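Local structure of putative type VI secretion protein (6SK0) at the interface of chains A and B. The protein forms the trimeric VgrG spike at the tip of the type VI secretion system and loads and inhibits a phospholipase effector. Residues are numbered along the deposited sequence; one frame, centred on the assembly and turned at random. Chains: chain A/B, Putative type VI secretion protein.

Contact 1: the interface of chains A and B. Residues chain A 666-670; chain B 598, 604-606, 675-676.
A:Phe667 and A:Thr668 run parallel to B:Val675 and B:Ser676, strand 667-671 of chain A beside strand 675-679 of chain B, with B:Ser676 N giving a hydrogen bond to A:Phe667 O (2.8 Å) and B:Ser676 O taking one from A:Val669 N (2.7 Å). A:Thr668 makes the main side-chain contact from chain A. Its OG1 sits between its own backbone N and carbonyl carbon (chi1 72°), which turns the methyl CG2 toward B:Thr604. A:Thr668 CG2 lies 3.5 Å from the carbonyl B:Thr604 O and 3.9 Å from the methyl B:Thr604 CG2, the two side chains standing roughly perpendicular. Behind this pair, B:Ser676 points its hydroxyl back into its own chain: with OG anti to the backbone N (chi1 -180°), B:Ser676 OG accepts a hydrogen bond from B:Thr604 N at 3.1 Å, bent to 138° at the hydrogen. The strand residue thereby helps position the loop that meets A:Thr668. Further along, A:Val670 CG2 touches the methyl CB of B:Ala598, on helix 578-600, at 4.1 Å. The site joins neighbouring chains of the spike through their backbones and packs a helix-flanking loop against the shared strands.

Contact 2: the interface of chains A and B. Residues chain A 642-645; chain B 584, 587-588, 611, 614-615, 652, 654.
A:Arg643 reaches from its strand across B:Met654 to the two helices of chain B. A:Arg643 CB meets the methyl CD2 of B:Leu614 at 3.7 Å. CG, anti to the backbone N (chi1 177°), carries the chain outward past the carbonyl O of B:Gly652 and the sulfur of B:Met654. A:Arg643 CD rests on the methyl B:Ala587 CB (3.6 Å), with B:Met654 CE nearby. A bend at chi3 (-36°) then turns the guanidinium so that two nitrogens donate to one amide oxygen: A:Arg643 NE lies 2.9 Å and A:Arg643 NH2 3.1 Å from B:Gln611 OE1. OE1 lies in the guanidinium plane, although the amide itself is turned 52° from it. At the tip, A:Arg643 NH1 gives a hydrogen bond to B:Asn615 OD1 at 2.5 Å, in the plane of that carbonyl. The other end of the amide, B:Gln611 NE2, donates to A:Leu642 O (3.3 Å) from above the carbonyl plane, while B:Gly652 N reaches the same oxygen from the opposite face. B:Gln611 thus ties arginine and strand backbone together. Parallel strands 642-646 of chain A and 651-655 of chain B pair here in the intertwined beta-structure of the spike shaft, with helices 578-600 and 608-618 of chain B packed against them.

Contact 3: the interface of chains A and B. Residues chain A 590-591, 594, 653-655; chain B 662-665.
Strand 651-655 of chain A pairs in parallel with the end of strand 659-663 of chain B and the loop after it, while helix 578-600 of chain A packs against the same stretch. The backbones are joined by B:Thr662 N to A:Ile653 O (2.7 Å) and A:Ser655 N to B:Thr662 O (2.9 Å); B:Gly664 N also donates to A:Ser655 O, although the modelled length is too short to lean on. B:Thr662, beside the chain A strand, turns its side chain to the helix. The methyl B:Thr662 CG2, anti to the backbone N, meets A:Leu590 CG at 3.5 Å and A:Met594 CG at 3.3 Å, the latter a tight fit. The leucine and threonine side chains run antiparallel alongside each other, whereas the methionine crosses at a slant. Bends at chi2 and chi3 of A:Met594 carry A:Met594 CE on to the carbonyl O of B:Ala663, 3.5 Å away. Alongside, OG of A:Ser655 lies between its own backbone N and carbonyl carbon (chi1 61°) and comes to 3.4 Å from B:Ala663 CA. On the same helix-facing side as the threonine methyl, A:Met654 CG comes to 4.1 Å from B:Thr662 CB. In the fold, the site lies within the intertwined strands of the shaft, where the helix of chain A packs across the paired strands of both chains.

Contact 1: the interface of chains A and B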
ATOM      1  N   SER A 666       0.597 -11.762   9.061  1.00 37.76           N
ATOM      2  CA  SER A 666       0.968 -12.495   7.859  1.00 37.76           C
ATOM      3  C   SER A 666       0.881 -11.583   6.653  1.00 37.76           C
ATOM      4  O   SER A 666       0.076 -10.658   6.604  1.00 37.76           O
ATOM      5  CB  SER A 666       0.082 -13.726   7.629  1.00 37.76           C
ATOM      6  OG  SER A 666       0.524 -14.837   8.378  1.00 37.76           O
ATOM      7  N   PHE A 667       1.720 -11.862   5.682  1.00 35.57           N
ATOM      8  CA  PHE A 667       1.673 -11.195   4.394  1.00 35.57           C
ATOM      9  C   PHE A 667       1.127 -12.193   3.391  1.00 35.57           C
ATOM     10  O   PHE A 667       1.765 -13.208   3.103  1.00 35.57           O
ATOM     11  CB  PHE A 667       3.048 -10.688   3.983  1.00 35.57           C
ATOM     12  CG  PHE A 667       3.079 -10.084   2.620  1.00 35.57           C
ATOM     13  CD1 PHE A 667       2.415  -8.903   2.362  1.00 35.57           C
ATOM     14  CD2 PHE A 667       3.763 -10.697   1.592  1.00 35.57           C
ATOM     15  CE1 PHE A 667       2.437  -8.344   1.117  1.00 35.57           C
ATOM     16  CE2 PHE A 667       3.793 -10.133   0.339  1.00 35.57           C
ATOM     17  CZ  PHE A 667       3.131  -8.950   0.104  1.00 35.57           C
ATOM     18  N   THR A 668      -0.060 -11.918   2.877  1.00 37.10           N
ATOM     19  CA  THR A 668      -0.718 -12.809   1.939  1.00 37.10           C
ATOM     20  C   THR A 668      -0.979 -12.061   0.645  1.00 37.10           C
ATOM     21  O   THR A 668      -1.425 -10.912   0.661  1.00 37.10           O
ATOM     22  CB  THR A 668      -2.024 -13.377   2.511  1.00 37.10           C
ATOM     23  OG1 THR A 668      -3.026 -12.355   2.558  1.00 37.10           O
ATOM     24  CG2 THR A 668      -1.805 -13.925   3.912  1.00 37.10           C
ATOM     25  N   VAL A 669      -0.679 -12.711  -0.465  1.00 35.28           N
ATOM     26  CA  VAL A 669      -0.986 -12.206  -1.789  1.00 35.28           C
ATOM     27  C   VAL A 669      -1.797 -13.268  -2.503  1.00 35.28           C
ATOM     28  O   VAL A 669      -1.375 -14.426  -2.588  1.00 35.28           O
ATOM     29  CB  VAL A 669       0.279 -11.869  -2.593  1.00 35.28           C
ATOM     30  CG1 VAL A 669      -0.091 -11.537  -4.020  1.00 35.28           C
ATOM     31  CG2 VAL A 669       1.040 -10.738  -1.957  1.00 35.28           C
ATOM     32  N   VAL A 670      -2.957 -12.882  -3.003  1.00 35.91           N
ATOM     33  CA  VAL A 670      -3.694 -13.689  -3.955  1.00 35.91           C
ATOM     34  C   VAL A 670      -3.849 -12.850  -5.207  1.00 35.91           C
ATOM     35  O   VAL A 670      -4.485 -11.792  -5.182  1.00 35.91           O
ATOM     36  CB  VAL A 670      -5.055 -14.149  -3.419  1.00 35.91           C
ATOM     37  CG1 VAL A 670      -5.681 -15.129  -4.390  1.00 35.91           C
ATOM     38  CG2 VAL A 670      -4.895 -14.773  -2.069  1.00 35.91           C
TER
ATOM     39  N   ALA B 598      -7.643 -19.035  -1.801  1.00 45.02           N
ATOM     40  CA  ALA B 598      -6.469 -19.338  -0.997  1.00 45.02           C
ATOM     41  C   ALA B 598      -6.693 -20.575  -0.146  1.00 45.02           C
ATOM     42  O   ALA B 598      -5.788 -21.400   0.012  1.00 45.02           O
ATOM     43  CB  ALA B 598      -6.107 -18.146  -0.115  1.00 45.02           C
ATOM     44  N   THR B 604      -2.132 -19.439   2.949  1.00 45.42           N
ATOM     45  CA  THR B 604      -2.559 -18.742   4.153  1.00 45.42           C
ATOM     46  C   THR B 604      -3.660 -17.753   3.797  1.00 45.42           C
ATOM     47  O   THR B 604      -3.476 -16.892   2.934  1.00 45.42           O
ATOM     48  CB  THR B 604      -1.376 -18.033   4.801  1.00 45.42           C
ATOM     49  OG1 THR B 604      -0.429 -19.007   5.245  1.00 45.42           O
ATOM     50  CG2 THR B 604      -1.828 -17.192   5.982  1.00 45.42           C
ATOM     51  N   GLN B 605      -4.807 -17.888   4.449  1.00 49.21           N
ATOM     52  CA  GLN B 605      -5.945 -17.036   4.156  1.00 49.21           C
ATOM     53  C   GLN B 605      -5.696 -15.616   4.655  1.00 49.21           C
ATOM     54  O   GLN B 605      -4.987 -15.385   5.635  1.00 49.21           O
ATOM     55  CB  GLN B 605      -7.206 -17.601   4.803  1.00 49.21           C
ATOM     56  CG  GLN B 605      -8.499 -17.156   4.167  1.00 49.21           C
ATOM     57  CD  GLN B 605      -9.666 -18.006   4.615  1.00 49.21           C
ATOM     58  OE1 GLN B 605      -9.533 -18.829   5.518  1.00 49.21           O
ATOM     59  NE2 GLN B 605     -10.815 -17.820   3.984  1.00 49.21           N
ATOM     60  N   GLY B 606      -6.291 -14.659   3.961  1.00 47.88           N
ATOM     61  CA  GLY B 606      -6.248 -13.291   4.415  1.00 47.88           C
ATOM     62  C   GLY B 606      -7.186 -13.039   5.580  1.00 47.88           C
ATOM     63  O   GLY B 606      -7.955 -13.900   5.997  1.00 47.88           O
ATOM     64  N   VAL B 675       4.268 -15.940   5.177  1.00 36.18           N
ATOM     65  CA  VAL B 675       4.285 -15.251   3.900  1.00 36.18           C
ATOM     66  C   VAL B 675       3.654 -16.194   2.893  1.00 36.18           C
ATOM     67  O   VAL B 675       4.114 -17.328   2.718  1.00 36.18           O
ATOM     68  CB  VAL B 675       5.705 -14.851   3.481  1.00 36.18           C
ATOM     69  CG1 VAL B 675       5.710 -14.331   2.062  1.00 36.18           C
ATOM     70  CG2 VAL B 675       6.269 -13.827   4.444  1.00 36.18           C
ATOM     71  N   SER B 676       2.594 -15.742   2.245  1.00 36.87           N
ATOM     72  CA  SER B 676       1.821 -16.581   1.348  1.00 36.87           C
ATOM     73  C   SER B 676       1.591 -15.832   0.047  1.00 36.87           C
ATOM     74  O   SER B 676       0.937 -14.787   0.036  1.00 36.87           O
ATOM     75  CB  SER B 676       0.494 -16.981   1.993  1.00 36.87           C
ATOM     76  OG  SER B 676      -0.265 -17.798   1.139  1.00 36.87           O
TER

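Contact 2: the interface of chains A and B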
ATOM      1  N   LEU A 642      -7.047  -0.847   7.382  1.00 37.02           N
ATOM      2  CA  LEU A 642      -6.913   0.095   6.290  1.00 37.02           C
ATOM      3  C   LEU A 642      -7.204  -0.642   5.000  1.00 37.02           C
ATOM      4  O   LEU A 642      -6.879  -1.822   4.863  1.00 37.02           O
ATOM      5  CB  LEU A 642      -5.521   0.715   6.256  1.00 37.02           C
ATOM      6  CG  LEU A 642      -5.289   1.876   7.220  1.00 37.02           C
ATOM      7  CD1 LEU A 642      -5.158   1.385   8.641  1.00 37.02           C
ATOM      8  CD2 LEU A 642      -4.046   2.650   6.837  1.00 37.02           C
ATOM      9  N   ARG A 643      -7.838   0.045   4.065  1.00 38.04           N
ATOM     10  CA  ARG A 643      -8.044  -0.505   2.742  1.00 38.04           C
ATOM     11  C   ARG A 643      -7.605   0.498   1.693  1.00 38.04           C
ATOM     12  O   ARG A 643      -8.016   1.660   1.719  1.00 38.04           O
ATOM     13  CB  ARG A 643      -9.492  -0.901   2.491  1.00 38.04           C
ATOM     14  CG  ARG A 643      -9.673  -1.412   1.077  1.00 38.04           C
ATOM     15  CD  ARG A 643     -10.984  -2.071   0.867  1.00 38.04           C
ATOM     16  NE  ARG A 643     -11.415  -2.814   2.034  1.00 38.04           N
ATOM     17  CZ  ARG A 643     -12.676  -3.130   2.267  1.00 38.04           C
ATOM     18  NH1 ARG A 643     -13.609  -2.768   1.408  1.00 38.04           N
ATOM     19  NH2 ARG A 643     -13.000  -3.800   3.353  1.00 38.04           N
ATOM     20  N   ILE A 644      -6.768   0.036   0.781  1.00 36.64           N
ATOM     21  CA  ILE A 644      -6.407   0.751  -0.425  1.00 36.64           C
ATOM     22  C   ILE A 644      -6.888  -0.116  -1.573  1.00 36.64           C
ATOM     23  O   ILE A 644      -6.399  -1.235  -1.758  1.00 36.64           O
ATOM     24  CB  ILE A 644      -4.901   1.015  -0.503  1.00 36.64           C
ATOM     25  CG1 ILE A 644      -4.493   2.025   0.566  1.00 36.64           C
ATOM     26  CG2 ILE A 644      -4.512   1.511  -1.866  1.00 36.64           C
ATOM     27  CD1 ILE A 644      -3.973   1.406   1.795  1.00 36.64           C
ATOM     28  N   ALA A 645      -7.863   0.373  -2.324  1.00 36.73           N
ATOM     29  CA  ALA A 645      -8.517  -0.470  -3.307  1.00 36.73           C
ATOM     30  C   ALA A 645      -8.816   0.300  -4.579  1.00 36.73           C
ATOM     31  O   ALA A 645      -9.405   1.382  -4.537  1.00 36.73           O
ATOM     32  CB  ALA A 645      -9.805  -1.071  -2.742  1.00 36.73           C
TER
ATOM     33  N   LEU B 584     -16.167  -0.100  -1.981  1.00 42.12           N
ATOM     34  CA  LEU B 584     -15.898  -0.888  -0.783  1.00 42.12           C
ATOM     35  C   LEU B 584     -16.431  -2.308  -0.924  1.00 42.12           C
ATOM     36  O   LEU B 584     -15.741  -3.275  -0.586  1.00 42.12           O
ATOM     37  CB  LEU B 584     -16.504  -0.214   0.446  1.00 42.12           C
ATOM     38  CG  LEU B 584     -15.915   1.126   0.878  1.00 42.12           C
ATOM     39  CD1 LEU B 584     -16.836   1.801   1.864  1.00 42.12           C
ATOM     40  CD2 LEU B 584     -14.521   0.958   1.457  1.00 42.12           C
ATOM     41  N   ALA B 587     -14.282  -4.298  -3.477  1.00 41.72           N
ATOM     42  CA  ALA B 587     -13.024  -4.713  -2.875  1.00 41.72           C
ATOM     43  C   ALA B 587     -13.236  -5.855  -1.896  1.00 41.72           C
ATOM     44  O   ALA B 587     -12.467  -6.821  -1.885  1.00 41.72           O
ATOM     45  CB  ALA B 587     -12.356  -3.531  -2.180  1.00 41.72           C
ATOM     46  N   LEU B 588     -14.282  -5.766  -1.075  1.00 42.45           N
ATOM     47  CA  LEU B 588     -14.523  -6.801  -0.082  1.00 42.45           C
ATOM     48  C   LEU B 588     -14.896  -8.123  -0.737  1.00 42.45           C
ATOM     49  O   LEU B 588     -14.425  -9.180  -0.315  1.00 42.45           O
ATOM     50  CB  LEU B 588     -15.610  -6.354   0.891  1.00 42.45           C
ATOM     51  CG  LEU B 588     -16.012  -7.382   1.950  1.00 42.45           C
ATOM     52  CD1 LEU B 588     -14.832  -7.745   2.843  1.00 42.45           C
ATOM     53  CD2 LEU B 588     -17.182  -6.882   2.774  1.00 42.45           C
ATOM     54  N   GLN B 611     -11.619  -6.595   7.397  1.00 41.90           N
ATOM     55  CA  GLN B 611     -12.050  -5.860   6.213  1.00 41.90           C
ATOM     56  C   GLN B 611     -13.570  -5.788   6.118  1.00 41.90           C
ATOM     57  O   GLN B 611     -14.123  -4.767   5.704  1.00 41.90           O
ATOM     58  CB  GLN B 611     -11.450  -6.490   4.957  1.00 41.90           C
ATOM     59  CG  GLN B 611      -9.935  -6.354   4.861  1.00 41.90           C
ATOM     60  CD  GLN B 611      -9.461  -4.909   4.878  1.00 41.90           C
ATOM     61  OE1 GLN B 611     -10.118  -4.023   4.348  1.00 41.90           O
ATOM     62  NE2 GLN B 611      -8.314  -4.673   5.487  1.00 41.90           N
ATOM     63  N   LEU B 614     -14.450  -3.245   8.499  1.00 41.35           N
ATOM     64  CA  LEU B 614     -14.152  -1.943   7.923  1.00 41.35           C
ATOM     65  C   LEU B 614     -15.246  -1.505   6.966  1.00 41.35           C
ATOM     66  O   LEU B 614     -15.607  -0.329   6.931  1.00 41.35           O
ATOM     67  CB  LEU B 614     -12.803  -1.978   7.208  1.00 41.35           C
ATOM     68  CG  LEU B 614     -12.347  -0.656   6.588  1.00 41.35           C
ATOM     69  CD1 LEU B 614     -12.165   0.393   7.670  1.00 41.35           C
ATOM     70  CD2 LEU B 614     -11.065  -0.841   5.794  1.00 41.35           C
ATOM     71  N   ASN B 615     -15.766  -2.434   6.168  1.00 42.39           N
ATOM     72  CA  ASN B 615     -16.903  -2.123   5.313  1.00 42.39           C
ATOM     73  C   ASN B 615     -18.073  -1.625   6.145  1.00 42.39           C
ATOM     74  O   ASN B 615     -18.676  -0.595   5.831  1.00 42.39           O
ATOM     75  CB  ASN B 615     -17.306  -3.349   4.498  1.00 42.39           C
ATOM     76  CG  ASN B 615     -16.826  -3.281   3.070  1.00 42.39           C
ATOM     77  OD1 ASN B 615     -15.681  -2.951   2.808  1.00 42.39           O
ATOM     78  ND2 ASN B 615     -17.706  -3.589   2.137  1.00 42.39           N
ATOM     79  N   GLY B 652      -5.387  -4.014   3.886  1.00 36.46           N
ATOM     80  CA  GLY B 652      -5.866  -4.695   2.704  1.00 36.46           C
ATOM     81  C   GLY B 652      -5.662  -3.827   1.475  1.00 36.46           C
ATOM     82  O   GLY B 652      -6.092  -2.678   1.436  1.00 36.46           O
ATOM     83  N   MET B 654      -6.530  -4.038  -2.482  1.00 39.25           N
ATOM     84  CA  MET B 654      -7.320  -4.719  -3.492  1.00 39.25           C
ATOM     85  C   MET B 654      -7.200  -3.971  -4.805  1.00 39.25           C
ATOM     86  O   MET B 654      -7.245  -2.741  -4.838  1.00 39.25           O
ATOM     87  CB  MET B 654      -8.790  -4.821  -3.087  1.00 39.25           C
ATOM     88  CG  MET B 654      -9.056  -5.705  -1.899  1.00 39.25           C
ATOM     89  SD  MET B 654      -8.649  -4.931  -0.328  1.00 39.25           S
ATOM     90  CE  MET B 654      -9.877  -5.683   0.739  1.00 39.25           C
TER

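Contact 3: the interface of chains A and B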
ATOM      1  N   LEU A 590       9.714   5.967 -12.894  1.00 42.79           N
ATOM      2  CA  LEU A 590      10.279   4.807 -12.219  1.00 42.79           C
ATOM      3  C   LEU A 590       9.521   3.539 -12.589  1.00 42.79           C
ATOM      4  O   LEU A 590      10.128   2.516 -12.918  1.00 42.79           O
ATOM      5  CB  LEU A 590      10.272   5.018 -10.708  1.00 42.79           C
ATOM      6  CG  LEU A 590      10.908   3.883  -9.906  1.00 42.79           C
ATOM      7  CD1 LEU A 590      12.380   3.731 -10.243  1.00 42.79           C
ATOM      8  CD2 LEU A 590      10.707   4.070  -8.411  1.00 42.79           C
ATOM      9  N   ALA A 591       8.189   3.598 -12.555  1.00 42.88           N
ATOM     10  CA  ALA A 591       7.388   2.439 -12.925  1.00 42.88           C
ATOM     11  C   ALA A 591       7.642   2.022 -14.368  1.00 42.88           C
ATOM     12  O   ALA A 591       7.703   0.830 -14.672  1.00 42.88           O
ATOM     13  CB  ALA A 591       5.907   2.730 -12.706  1.00 42.88           C
ATOM     14  N   MET A 594      11.052   0.372 -14.694  1.00 44.11           N
ATOM     15  CA  MET A 594      10.993  -0.953 -14.096  1.00 44.11           C
ATOM     16  C   MET A 594      10.171  -1.910 -14.940  1.00 44.11           C
ATOM     17  O   MET A 594      10.435  -3.111 -14.950  1.00 44.11           O
ATOM     18  CB  MET A 594      10.431  -0.870 -12.686  1.00 44.11           C
ATOM     19  CG  MET A 594      11.375  -0.200 -11.743  1.00 44.11           C
ATOM     20  SD  MET A 594      13.054  -0.784 -11.871  1.00 44.11           S
ATOM     21  CE  MET A 594      13.416  -0.928 -10.134  1.00 44.11           C
ATOM     22  N   ILE A 653       2.367   1.094  -6.137  1.00 36.32           N
ATOM     23  CA  ILE A 653       3.191   1.563  -5.039  1.00 36.32           C
ATOM     24  C   ILE A 653       4.591   1.771  -5.583  1.00 36.32           C
ATOM     25  O   ILE A 653       5.213   0.829  -6.085  1.00 36.32           O
ATOM     26  CB  ILE A 653       3.186   0.585  -3.859  1.00 36.32           C
ATOM     27  CG1 ILE A 653       1.762   0.400  -3.348  1.00 36.32           C
ATOM     28  CG2 ILE A 653       4.101   1.075  -2.759  1.00 36.32           C
ATOM     29  CD1 ILE A 653       1.616  -0.709  -2.380  1.00 36.32           C
ATOM     30  N   MET A 654       5.065   3.005  -5.520  1.00 39.25           N
ATOM     31  CA  MET A 654       6.386   3.370  -5.996  1.00 39.25           C
ATOM     32  C   MET A 654       7.183   3.958  -4.848  1.00 39.25           C
ATOM     33  O   MET A 654       6.667   4.750  -4.060  1.00 39.25           O
ATOM     34  CB  MET A 654       6.317   4.375  -7.146  1.00 39.25           C
ATOM     35  CG  MET A 654       5.714   3.838  -8.415  1.00 39.25           C
ATOM     36  SD  MET A 654       3.920   3.731  -8.365  1.00 39.25           S
ATOM     37  CE  MET A 654       3.521   4.039 -10.084  1.00 39.25           C
ATOM     38  N   SER A 655       8.440   3.568  -4.755  1.00 38.81           N
ATOM     39  CA  SER A 655       9.334   4.134  -3.766  1.00 38.81           C
ATOM     40  C   SER A 655      10.675   4.359  -4.432  1.00 38.81           C
ATOM     41  O   SER A 655      11.193   3.460  -5.096  1.00 38.81           O
ATOM     42  CB  SER A 655       9.474   3.214  -2.548  1.00 38.81           C
ATOM     43  OG  SER A 655      10.005   1.955  -2.912  1.00 38.81           O
TER
ATOM     44  N   THR B 662       6.917  -1.003  -7.169  1.00 38.00           N
ATOM     45  CA  THR B 662       8.139  -0.599  -7.839  1.00 38.00           C
ATOM     46  C   THR B 662       9.026   0.083  -6.809  1.00 38.00           C
ATOM     47  O   THR B 662       8.732   1.197  -6.371  1.00 38.00           O
ATOM     48  CB  THR B 662       7.819   0.323  -9.013  1.00 38.00           C
ATOM     49  OG1 THR B 662       7.142  -0.422 -10.027  1.00 38.00           O
ATOM     50  CG2 THR B 662       9.060   0.886  -9.591  1.00 38.00           C
ATOM     51  N   ALA B 663      10.086  -0.595  -6.403  1.00 37.70           N
ATOM     52  CA  ALA B 663      10.985  -0.101  -5.373  1.00 37.70           C
ATOM     53  C   ALA B 663      12.273   0.367  -6.023  1.00 37.70           C
ATOM     54  O   ALA B 663      12.955  -0.410  -6.697  1.00 37.70           O
ATOM     55  CB  ALA B 663      11.273  -1.173  -4.324  1.00 37.70           C
ATOM     56  N   GLY B 664      12.598   1.641  -5.825  1.00 39.78           N
ATOM     57  CA  GLY B 664      13.882   2.136  -6.266  1.00 39.78           C
ATOM     58  C   GLY B 664      15.047   1.509  -5.533  1.00 39.78           C
ATOM     59  O   GLY B 664      16.168   1.515  -6.041  1.00 39.78           O
ATOM     60  N   GLN B 665      14.819   0.979  -4.333  1.00 39.74           N
ATOM     61  CA  GLN B 665      15.859   0.178  -3.714  1.00 39.74           C
ATOM     62  C   GLN B 665      15.433  -1.272  -3.523  1.00 39.74           C
ATOM     63  O   GLN B 665      15.764  -2.110  -4.351  1.00 39.74           O
ATOM     64  CB  GLN B 665      16.256   0.798  -2.375  1.00 39.74           C
ATOM     65  CG  GLN B 665      17.163   2.000  -2.483  1.00 39.74           C
ATOM     66  CD  GLN B 665      18.436   1.711  -3.245  1.00 39.74           C
ATOM     67  OE1 GLN B 665      19.003   0.629  -3.140  1.00 39.74           O
ATOM     68  NE2 GLN B 665      18.895   2.682  -4.013  1.00 39.74           N
TER

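Contact 1 lies about 15 Å from contact 2 and 22 Å from contact 3, with 23 Å between contacts 2 and 3, measured between the centres of their C-alpha atoms. Helix 578-600 takes part in all three, from chain B in contacts 1 and 2 and from chain A in contact 3. Strand 651-655 serves chain B in contact 2 and chain A in contact 3, so B:Met654 and A:Met654 are the same residue with different neighbours. In each contact the chain A strand pairs in parallel with a later strand of chain B. Repeated through the three copies, this pattern would weave the chains into a continuous spike with helices packed outside.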